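Local coordinates for protein interpain A (Prevotella intermedia, PDB 3BB7) that probably acts as a C10-family cysteine peptidase, seen here in its proenzyme form with the propeptide still attached, at residues Gly115-Ala120 with Val191-Gln196; Tyr127-Val132 with Tyr161-Met166; Phe221-Tyr226 with Gly316-Pro321. The protein carries 1 engineered substitution. All coordinates share one frame; numbering follows the deposited sequence. Where two conformers were deposited one is given.

Contact 1: Gly115-Ala120 with Val191-Gln196. Engineered in segment 115-120: Ala116 (natural residue Cys).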
# COMPACT_ATOMS: atom_id res chain seq x y z
N GLY A 115 -4.21 -8.83 5.73
CA GLY A 115 -4.91 -7.58 5.34
C GLY A 115 -3.90 -6.60 4.74
O GLY A 115 -2.78 -6.43 5.25
N ALA A 116 -4.29 -5.92 3.66
CA ALA A 116 -3.39 -4.99 2.98
C ALA A 116 -2.95 -3.86 3.88
O ALA A 116 -1.82 -3.37 3.78
CB ALA A 116 -4.06 -4.41 1.74
N VAL A 117 -3.85 -3.41 4.77
CA VAL A 117 -3.49 -2.31 5.68
C VAL A 117 -2.40 -2.77 6.63
O VAL A 117 -1.45 -2.02 6.90
CB VAL A 117 -4.74 -1.79 6.46
CG1 VAL A 117 -4.35 -0.83 7.57
CG2 VAL A 117 -5.68 -1.10 5.46
N ALA A 118 -2.50 -4.00 7.13
CA ALA A 118 -1.46 -4.50 8.03
C ALA A 118 -0.14 -4.67 7.31
O ALA A 118 0.91 -4.30 7.85
CB ALA A 118 -1.88 -5.79 8.67
N THR A 119 -0.15 -5.18 6.08
CA THR A 119 1.09 -5.38 5.34
C THR A 119 1.77 -4.03 5.02
O THR A 119 3.02 -3.90 5.15
CB THR A 119 0.80 -6.20 4.09
OG1 THR A 119 0.38 -7.51 4.50
CG2 THR A 119 2.00 -6.30 3.17
N ALA A 120 0.98 -3.04 4.60
CA ALA A 120 1.55 -1.72 4.32
C ALA A 120 2.11 -1.10 5.62
O ALA A 120 3.25 -0.63 5.63
CB ALA A 120 0.48 -0.82 3.71
N VAL A 191 -4.35 -6.06 14.43
CA VAL A 191 -5.16 -5.85 15.64
C VAL A 191 -5.26 -4.34 15.96
O VAL A 191 -6.33 -3.82 16.28
CB VAL A 191 -4.59 -6.64 16.82
CG1 VAL A 191 -5.28 -6.23 18.12
CG2 VAL A 191 -4.74 -8.15 16.53
N ALA A 192 -4.13 -3.63 15.85
CA ALA A 192 -4.12 -2.17 16.08
C ALA A 192 -5.06 -1.41 15.14
O ALA A 192 -5.60 -0.36 15.52
CB ALA A 192 -2.74 -1.62 15.93
N SER A 193 -5.28 -1.95 13.94
CA SER A 193 -6.10 -1.32 12.92
C SER A 193 -7.53 -1.80 12.95
O SER A 193 -8.31 -1.48 12.03
CB SER A 193 -5.49 -1.58 11.55
OG SER A 193 -4.20 -0.97 11.46
N GLU A 194 -7.90 -2.55 14.00
CA GLU A 194 -9.27 -3.13 14.11
C GLU A 194 -9.63 -3.98 12.89
O GLU A 194 -10.76 -3.93 12.37
CB GLU A 194 -10.31 -2.04 14.33
CG GLU A 194 -11.59 -2.50 15.02
CD GLU A 194 -11.37 -3.00 16.45
OE1 GLU A 194 -12.29 -3.69 16.96
OE2 GLU A 194 -10.32 -2.69 17.04
N MET A 195 -8.67 -4.79 12.45
CA MET A 195 -8.85 -5.62 11.26
C MET A 195 -10.08 -6.51 11.36
O MET A 195 -10.35 -7.10 12.42
CB MET A 195 -7.61 -6.50 11.07
CG MET A 195 -7.47 -7.21 9.71
SD MET A 195 -7.36 -6.08 8.28
CE MET A 195 -5.73 -5.38 8.54
N GLN A 196 -10.77 -6.66 10.23
CA GLN A 196 -11.89 -7.60 10.07
C GLN A 196 -11.27 -8.72 9.24
O GLN A 196 -11.17 -8.64 8.01
CB GLN A 196 -13.04 -6.94 9.32
CG GLN A 196 -13.67 -5.82 10.19
CD GLN A 196 -14.87 -5.19 9.56
OE1 GLN A 196 -15.04 -3.96 9.63
NE2 GLN A 196 -15.74 -6.01 8.96

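Contact 2: Tyr127-Val132 with Tyr161-Met166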
# COMPACT_ATOMS: atom_id res chain seq x y z
N TYR A 127 10.69 -0.10 8.06
CA TYR A 127 11.60 0.90 7.48
C TYR A 127 12.23 1.75 8.60
O TYR A 127 13.46 2.03 8.59
CB TYR A 127 10.86 1.76 6.46
CG TYR A 127 11.72 2.90 5.98
CD1 TYR A 127 12.74 2.68 5.05
CD2 TYR A 127 11.56 4.18 6.51
CE1 TYR A 127 13.56 3.73 4.62
CE2 TYR A 127 12.40 5.26 6.08
CZ TYR A 127 13.38 5.01 5.14
OH TYR A 127 14.24 6.02 4.73
N PHE A 128 11.41 2.16 9.57
CA PHE A 128 11.91 2.97 10.70
C PHE A 128 12.53 2.20 11.83
O PHE A 128 13.23 2.80 12.67
CB PHE A 128 10.75 3.81 11.25
CG PHE A 128 10.31 4.90 10.30
CD1 PHE A 128 11.16 5.97 10.02
CD2 PHE A 128 9.08 4.82 9.67
CE1 PHE A 128 10.78 6.99 9.14
CE2 PHE A 128 8.69 5.82 8.75
CZ PHE A 128 9.54 6.89 8.50
N LYS A 129 12.29 0.89 11.89
CA LYS A 129 12.73 0.04 12.99
C LYS A 129 12.27 0.64 14.33
O LYS A 129 13.06 0.79 15.28
CB LYS A 129 14.24 -0.21 12.96
CG LYS A 129 14.61 -1.10 11.78
CD LYS A 129 16.08 -1.02 11.47
CE LYS A 129 16.31 -1.60 10.07
NZ LYS A 129 15.06 -1.60 9.21
N TYR A 130 10.99 0.97 14.37
CA TYR A 130 10.43 1.72 15.50
C TYR A 130 8.95 1.39 15.57
O TYR A 130 8.34 1.23 14.53
CB TYR A 130 10.64 3.22 15.26
CG TYR A 130 10.16 4.15 16.35
CD1 TYR A 130 11.01 4.57 17.36
CD2 TYR A 130 8.85 4.66 16.33
CE1 TYR A 130 10.54 5.43 18.35
CE2 TYR A 130 8.39 5.51 17.30
CZ TYR A 130 9.25 5.90 18.30
OH TYR A 130 8.75 6.76 19.27
N PRO A 131 8.39 1.25 16.78
CA PRO A 131 8.98 1.44 18.09
C PRO A 131 9.78 0.23 18.56
O PRO A 131 9.73 -0.86 17.92
CB PRO A 131 7.75 1.65 18.98
CG PRO A 131 6.74 0.73 18.36
CD PRO A 131 6.97 0.86 16.87
N VAL A 132 10.51 0.43 19.65
CA VAL A 132 11.19 -0.67 20.33
C VAL A 132 10.18 -1.66 20.91
O VAL A 132 10.27 -2.86 20.69
CB VAL A 132 12.14 -0.18 21.43
CG1 VAL A 132 12.76 -1.36 22.13
CG2 VAL A 132 13.22 0.71 20.88
N TYR A 161 9.64 -5.65 19.39
CA TYR A 161 9.64 -6.07 17.97
C TYR A 161 11.03 -6.50 17.53
O TYR A 161 12.03 -5.83 17.82
CB TYR A 161 9.01 -4.99 17.06
CG TYR A 161 7.60 -4.76 17.50
CD1 TYR A 161 7.26 -3.66 18.25
CD2 TYR A 161 6.59 -5.71 17.21
CE1 TYR A 161 5.96 -3.50 18.75
CE2 TYR A 161 5.30 -5.55 17.67
CZ TYR A 161 4.98 -4.44 18.46
OH TYR A 161 3.69 -4.31 18.98
N ASP A 162 11.12 -7.64 16.88
CA ASP A 162 12.42 -8.24 16.58
C ASP A 162 12.95 -7.74 15.24
O ASP A 162 13.04 -8.49 14.25
CB ASP A 162 12.30 -9.76 16.63
CG ASP A 162 13.65 -10.47 16.57
OD1 ASP A 162 13.63 -11.72 16.50
OD2 ASP A 162 14.73 -9.82 16.61
N TRP A 163 13.27 -6.44 15.19
CA TRP A 163 13.70 -5.80 13.94
C TRP A 163 14.87 -6.49 13.25
O TRP A 163 14.92 -6.56 12.03
CB TRP A 163 14.05 -4.32 14.17
CG TRP A 163 12.91 -3.56 14.80
CD1 TRP A 163 12.86 -3.04 16.06
CD2 TRP A 163 11.61 -3.35 14.23
NE1 TRP A 163 11.66 -2.42 16.27
CE2 TRP A 163 10.85 -2.63 15.17
CE3 TRP A 163 11.04 -3.67 12.99
CZ2 TRP A 163 9.53 -2.22 14.91
CZ3 TRP A 163 9.71 -3.28 12.74
CH2 TRP A 163 8.96 -2.58 13.71
N ALA A 164 15.80 -7.02 14.04
CA ALA A 164 17.00 -7.67 13.46
C ALA A 164 16.68 -8.94 12.69
O ALA A 164 17.52 -9.38 11.89
CB ALA A 164 18.05 -7.95 14.56
N ASN A 165 15.49 -9.53 12.91
CA ASN A 165 15.07 -10.76 12.22
C ASN A 165 14.00 -10.52 11.15
O ASN A 165 13.40 -11.49 10.64
CB ASN A 165 14.61 -11.83 13.23
CG ASN A 165 15.75 -12.69 13.74
OD1 ASN A 165 16.64 -13.11 12.97
ND2 ASN A 165 15.75 -12.96 15.04
N MET A 166 13.78 -9.26 10.78
CA MET A 166 12.87 -8.95 9.68
C MET A 166 13.60 -9.01 8.34
O MET A 166 14.29 -8.08 7.96
CB MET A 166 12.24 -7.56 9.84
CG MET A 166 11.66 -7.27 11.17
SD MET A 166 10.06 -8.01 11.35
CE MET A 166 9.62 -7.40 13.01
O HOH W 1 12.54 -3.67 19.33

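Contact 3: Phe221-Tyr226 with Gly316-Pro321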
# COMPACT_ATOMS: atom_id res chain seq x y z
N PHE A 221 3.02 6.34 17.89
CA PHE A 221 3.29 7.35 16.88
C PHE A 221 2.41 8.57 17.11
O PHE A 221 1.29 8.66 16.57
CB PHE A 221 3.07 6.82 15.46
CG PHE A 221 4.09 5.81 15.03
CD1 PHE A 221 5.38 6.21 14.66
CD2 PHE A 221 3.79 4.46 15.05
CE1 PHE A 221 6.35 5.26 14.23
CE2 PHE A 221 4.73 3.49 14.68
CZ PHE A 221 6.01 3.88 14.25
N THR A 222 2.91 9.47 17.95
CA THR A 222 2.13 10.61 18.40
C THR A 222 1.49 11.39 17.26
O THR A 222 0.35 11.86 17.39
CB THR A 222 3.02 11.53 19.25
OG1 THR A 222 4.06 12.08 18.45
CG2 THR A 222 3.64 10.76 20.33
N ASP A 223 2.22 11.54 16.15
CA ASP A 223 1.79 12.37 15.02
C ASP A 223 0.95 11.65 13.96
O ASP A 223 0.53 12.27 12.96
CB ASP A 223 3.00 13.01 14.35
CG ASP A 223 3.77 13.94 15.25
OD1 ASP A 223 3.29 14.28 16.36
OD2 ASP A 223 4.88 14.33 14.82
N ALA A 224 0.74 10.34 14.11
CA ALA A 224 0.01 9.60 13.07
C ALA A 224 -1.39 10.18 12.87
O ALA A 224 -2.09 10.51 13.85
CB ALA A 224 -0.06 8.12 13.39
N GLU A 225 -1.78 10.30 11.61
CA GLU A 225 -3.13 10.81 11.32
C GLU A 225 -3.58 10.36 9.93
O GLU A 225 -2.77 10.23 9.02
CB GLU A 225 -3.17 12.34 11.48
CG GLU A 225 -2.23 13.03 10.51
CD GLU A 225 -2.56 14.49 10.28
OE1 GLU A 225 -1.68 15.21 9.80
OE2 GLU A 225 -3.69 14.91 10.61
N TYR A 226 -4.87 10.13 9.79
CA TYR A 226 -5.46 9.74 8.53
C TYR A 226 -6.03 10.98 7.85
O TYR A 226 -6.65 11.82 8.52
CB TYR A 226 -6.57 8.69 8.83
CG TYR A 226 -7.88 8.79 8.06
CD1 TYR A 226 -9.04 9.27 8.67
CD2 TYR A 226 -7.95 8.39 6.74
CE1 TYR A 226 -10.22 9.36 7.97
CE2 TYR A 226 -9.14 8.44 6.02
CZ TYR A 226 -10.26 8.94 6.64
OH TYR A 226 -11.42 9.00 5.91
N GLY A 316 2.50 11.04 9.28
CA GLY A 316 2.92 11.25 10.67
C GLY A 316 3.56 10.03 11.31
O GLY A 316 3.71 9.99 12.51
N VAL A 317 3.93 9.03 10.50
CA VAL A 317 4.57 7.83 11.00
C VAL A 317 6.06 7.94 10.69
O VAL A 317 6.50 7.94 9.52
CB VAL A 317 3.97 6.56 10.37
CG1 VAL A 317 4.68 5.31 10.88
CG2 VAL A 317 2.45 6.48 10.69
N TYR A 318 6.86 8.02 11.76
CA TYR A 318 8.30 8.15 11.67
C TYR A 318 8.81 8.03 13.08
O TYR A 318 8.03 8.03 14.04
CB TYR A 318 8.74 9.50 11.04
CG TYR A 318 7.87 10.69 11.39
CD1 TYR A 318 7.82 11.20 12.68
CD2 TYR A 318 7.06 11.29 10.41
CE1 TYR A 318 7.00 12.28 13.00
CE2 TYR A 318 6.27 12.40 10.71
CZ TYR A 318 6.23 12.86 12.02
OH TYR A 318 5.42 13.92 12.32
N GLY A 319 10.12 7.90 13.23
CA GLY A 319 10.72 7.83 14.57
C GLY A 319 10.69 9.17 15.28
O GLY A 319 10.43 10.20 14.67
N LYS A 320 10.94 9.20 16.59
CA LYS A 320 11.02 10.50 17.25
C LYS A 320 12.45 11.01 17.15
O LYS A 320 13.39 10.23 17.01
CB LYS A 320 10.50 10.50 18.70
CG LYS A 320 10.79 9.26 19.53
CD LYS A 320 10.15 9.36 20.92
CE LYS A 320 8.69 9.89 20.86
NZ LYS A 320 7.64 8.83 20.78
N PRO A 321 12.61 12.34 17.17
CA PRO A 321 13.94 12.92 17.36
C PRO A 321 14.71 12.24 18.52
O PRO A 321 15.86 11.81 18.37
CB PRO A 321 13.63 14.38 17.69
CG PRO A 321 12.36 14.65 16.90
CD PRO A 321 11.57 13.37 16.95
OXT PRO A 321 14.20 12.07 19.63
O HOH W 2 4.44 9.99 15.16

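Contact 1: Gly115-Ala120 with Val191-Gln196
Met195 reaches from the chain just beyond helix 176-192 to the start of helix 116-128 and lays its terminal methyl group against Gly115, Val117 and Ala118. It does so with a folded side chain: CG stands anti to the backbone N (chi1 -167°), and further bends at chi2 and chi3 turn CE onto the first turn of the other helix. There CE lies 3.8 Å from Ala118 N, with Ala118 CB hardly farther off. The sulfur follows the same surface, with SD 4.1 Å from Gly115 CA. A long, flexible, unbranched thioether suits this work, since it can fold at chi2 and chi3 and still present an apolar methyl. Val117 is the second main residue of the contact and uses its branches on two partners. Its CB is 4.3 Å from Met195 CE, and its CG1 lies 3.9 Å from Ser193 OG. That hydroxyl takes up Cys189 O, in the last turn of the helix that Ser193 follows, so Ser193 can face an aliphatic neighbour without leaving a buried polar atom wanting. Gly115 suits its end equally well: it occupies the N-cap position with a positive phi of 96°, and a CB there would fall in the space taken by Met195 CE. Beyond Ser193 the helix closes in a Schellman motif, with Glu194 at positive phi, and this turn delivers Met195 to the interface. Ala116, engineered in place of the predicted nucleophilic cysteine, points its CB away from segment 191-196; its place at the start of helix 116-128 is as in papain-like peptidases. Around this buried joint, helix 208-218 packs Met208 and Cys211 on Val117, and strand 267-274 brings Ala268 against Val117 and Ala116.

Contact 2: Tyr127-Val132 with Tyr161-Met166
Lys129 and Trp163 form the close-packed part of this contact: CA and the carbonyl of Lys129 lie over one face of the indole, while its CB and CG pass alongside Trp163 CG and CB. Lys129 CA sits 4.0 Å from the centroid of the six-membered ring, 19° off its normal, a CH-pi contact. Tyr161 CB, from the same segment as the indole, lies near the rim of the opposite face. In the plane of the ring, Trp163 NE1 donates to Pro131 O at 3.0 Å, a bent bond that reaches the oxygen from above its carbonyl plane. Pro131, after a cis peptide, sets its ring CG 4.3 Å from Tyr161 CE1, a loose contact. Val132 marks the more open side: its side chain points away and is exposed, and its backbone does the joining. Val132 O accepts from Tyr161 N at 3.1 Å. Tryptophan suits its place because one side chain supplies two apolar faces and an N-H at its edge. Since both bonds end on backbone carbonyls, the contact depends on the path of the 127-132 chain more than on its side chains; one water also links Val132 O and Tyr161 O.

Contact 3: Phe221-Tyr226 with Gly316-Pro321
A turn meets the last residues of the crystallised fragment here, at the edge of the main sheet, where Phe221, Asp223 and Ala224 pack on Gly316, Val317 and Tyr318. The fragment holds the propeptide and peptidase parts of a longer protein. Val317 CG1 sits over the centre of the Phe221 ring, 3.8 Å from its centroid and 13° off the normal, a CH-pi contact. CG1 lies anti to the backbone N, which leaves CG2 to meet Ala224 CB at 4.0 Å; the branched valine thus fills two places at once. At the edge of the same ring, Phe221 CE1 comes within 3.2 Å of Tyr318 O. Residues 221-224 make a type I beta turn that leads into strand 225-228, one of the two outermost strands of the main sheet, antiparallel to strand 312-315. The contact lies just past the end of that pairing, next to the salt bridge between Glu225 and Arg315; the chains stay close, but Ala224 N bonds to Phe221 O in the turn. Gly316 CA approaches Asp223 O at 3.5 Å, and with a phi of 89° the absence of a side chain fits both crowding and backbone. A water links the two segments, accepting from Asp223 N and donating to Gly316 O. On the outer side Tyr318 OH donates at 2.6 Å to the anti lone pair of Asp223 OD2, with the carboxylate and ring planes steeply inclined. Thr222 OG1 donates to the other oxygen, OD1, from above the carboxylate plane. Lys320 runs past Thr222 to Tyr130 OH.

In the fold
Contact 1 is buried and apolar, beside the predicted active site, whereas contacts 2 and 3 are partly exposed, lie away from that site and add polar bonds and bridging waters. Helix 116-128 ties them together: contact 1 uses its first turn, contact 2 its far end, and Val124 and Leu125 pack against contact 3. Contact 2 is nested in the chain loop that contact 1 closes; contact 3 follows both in sequence. Contacts 2 and 3 touch directly, through Tyr130 on Phe221, Phe128 on Tyr318 and a probable hydrogen bond between Tyr130 OH and Lys320 NZ. Contact 1 stands apart, its nearest atoms about 8 Å from those of either other contact.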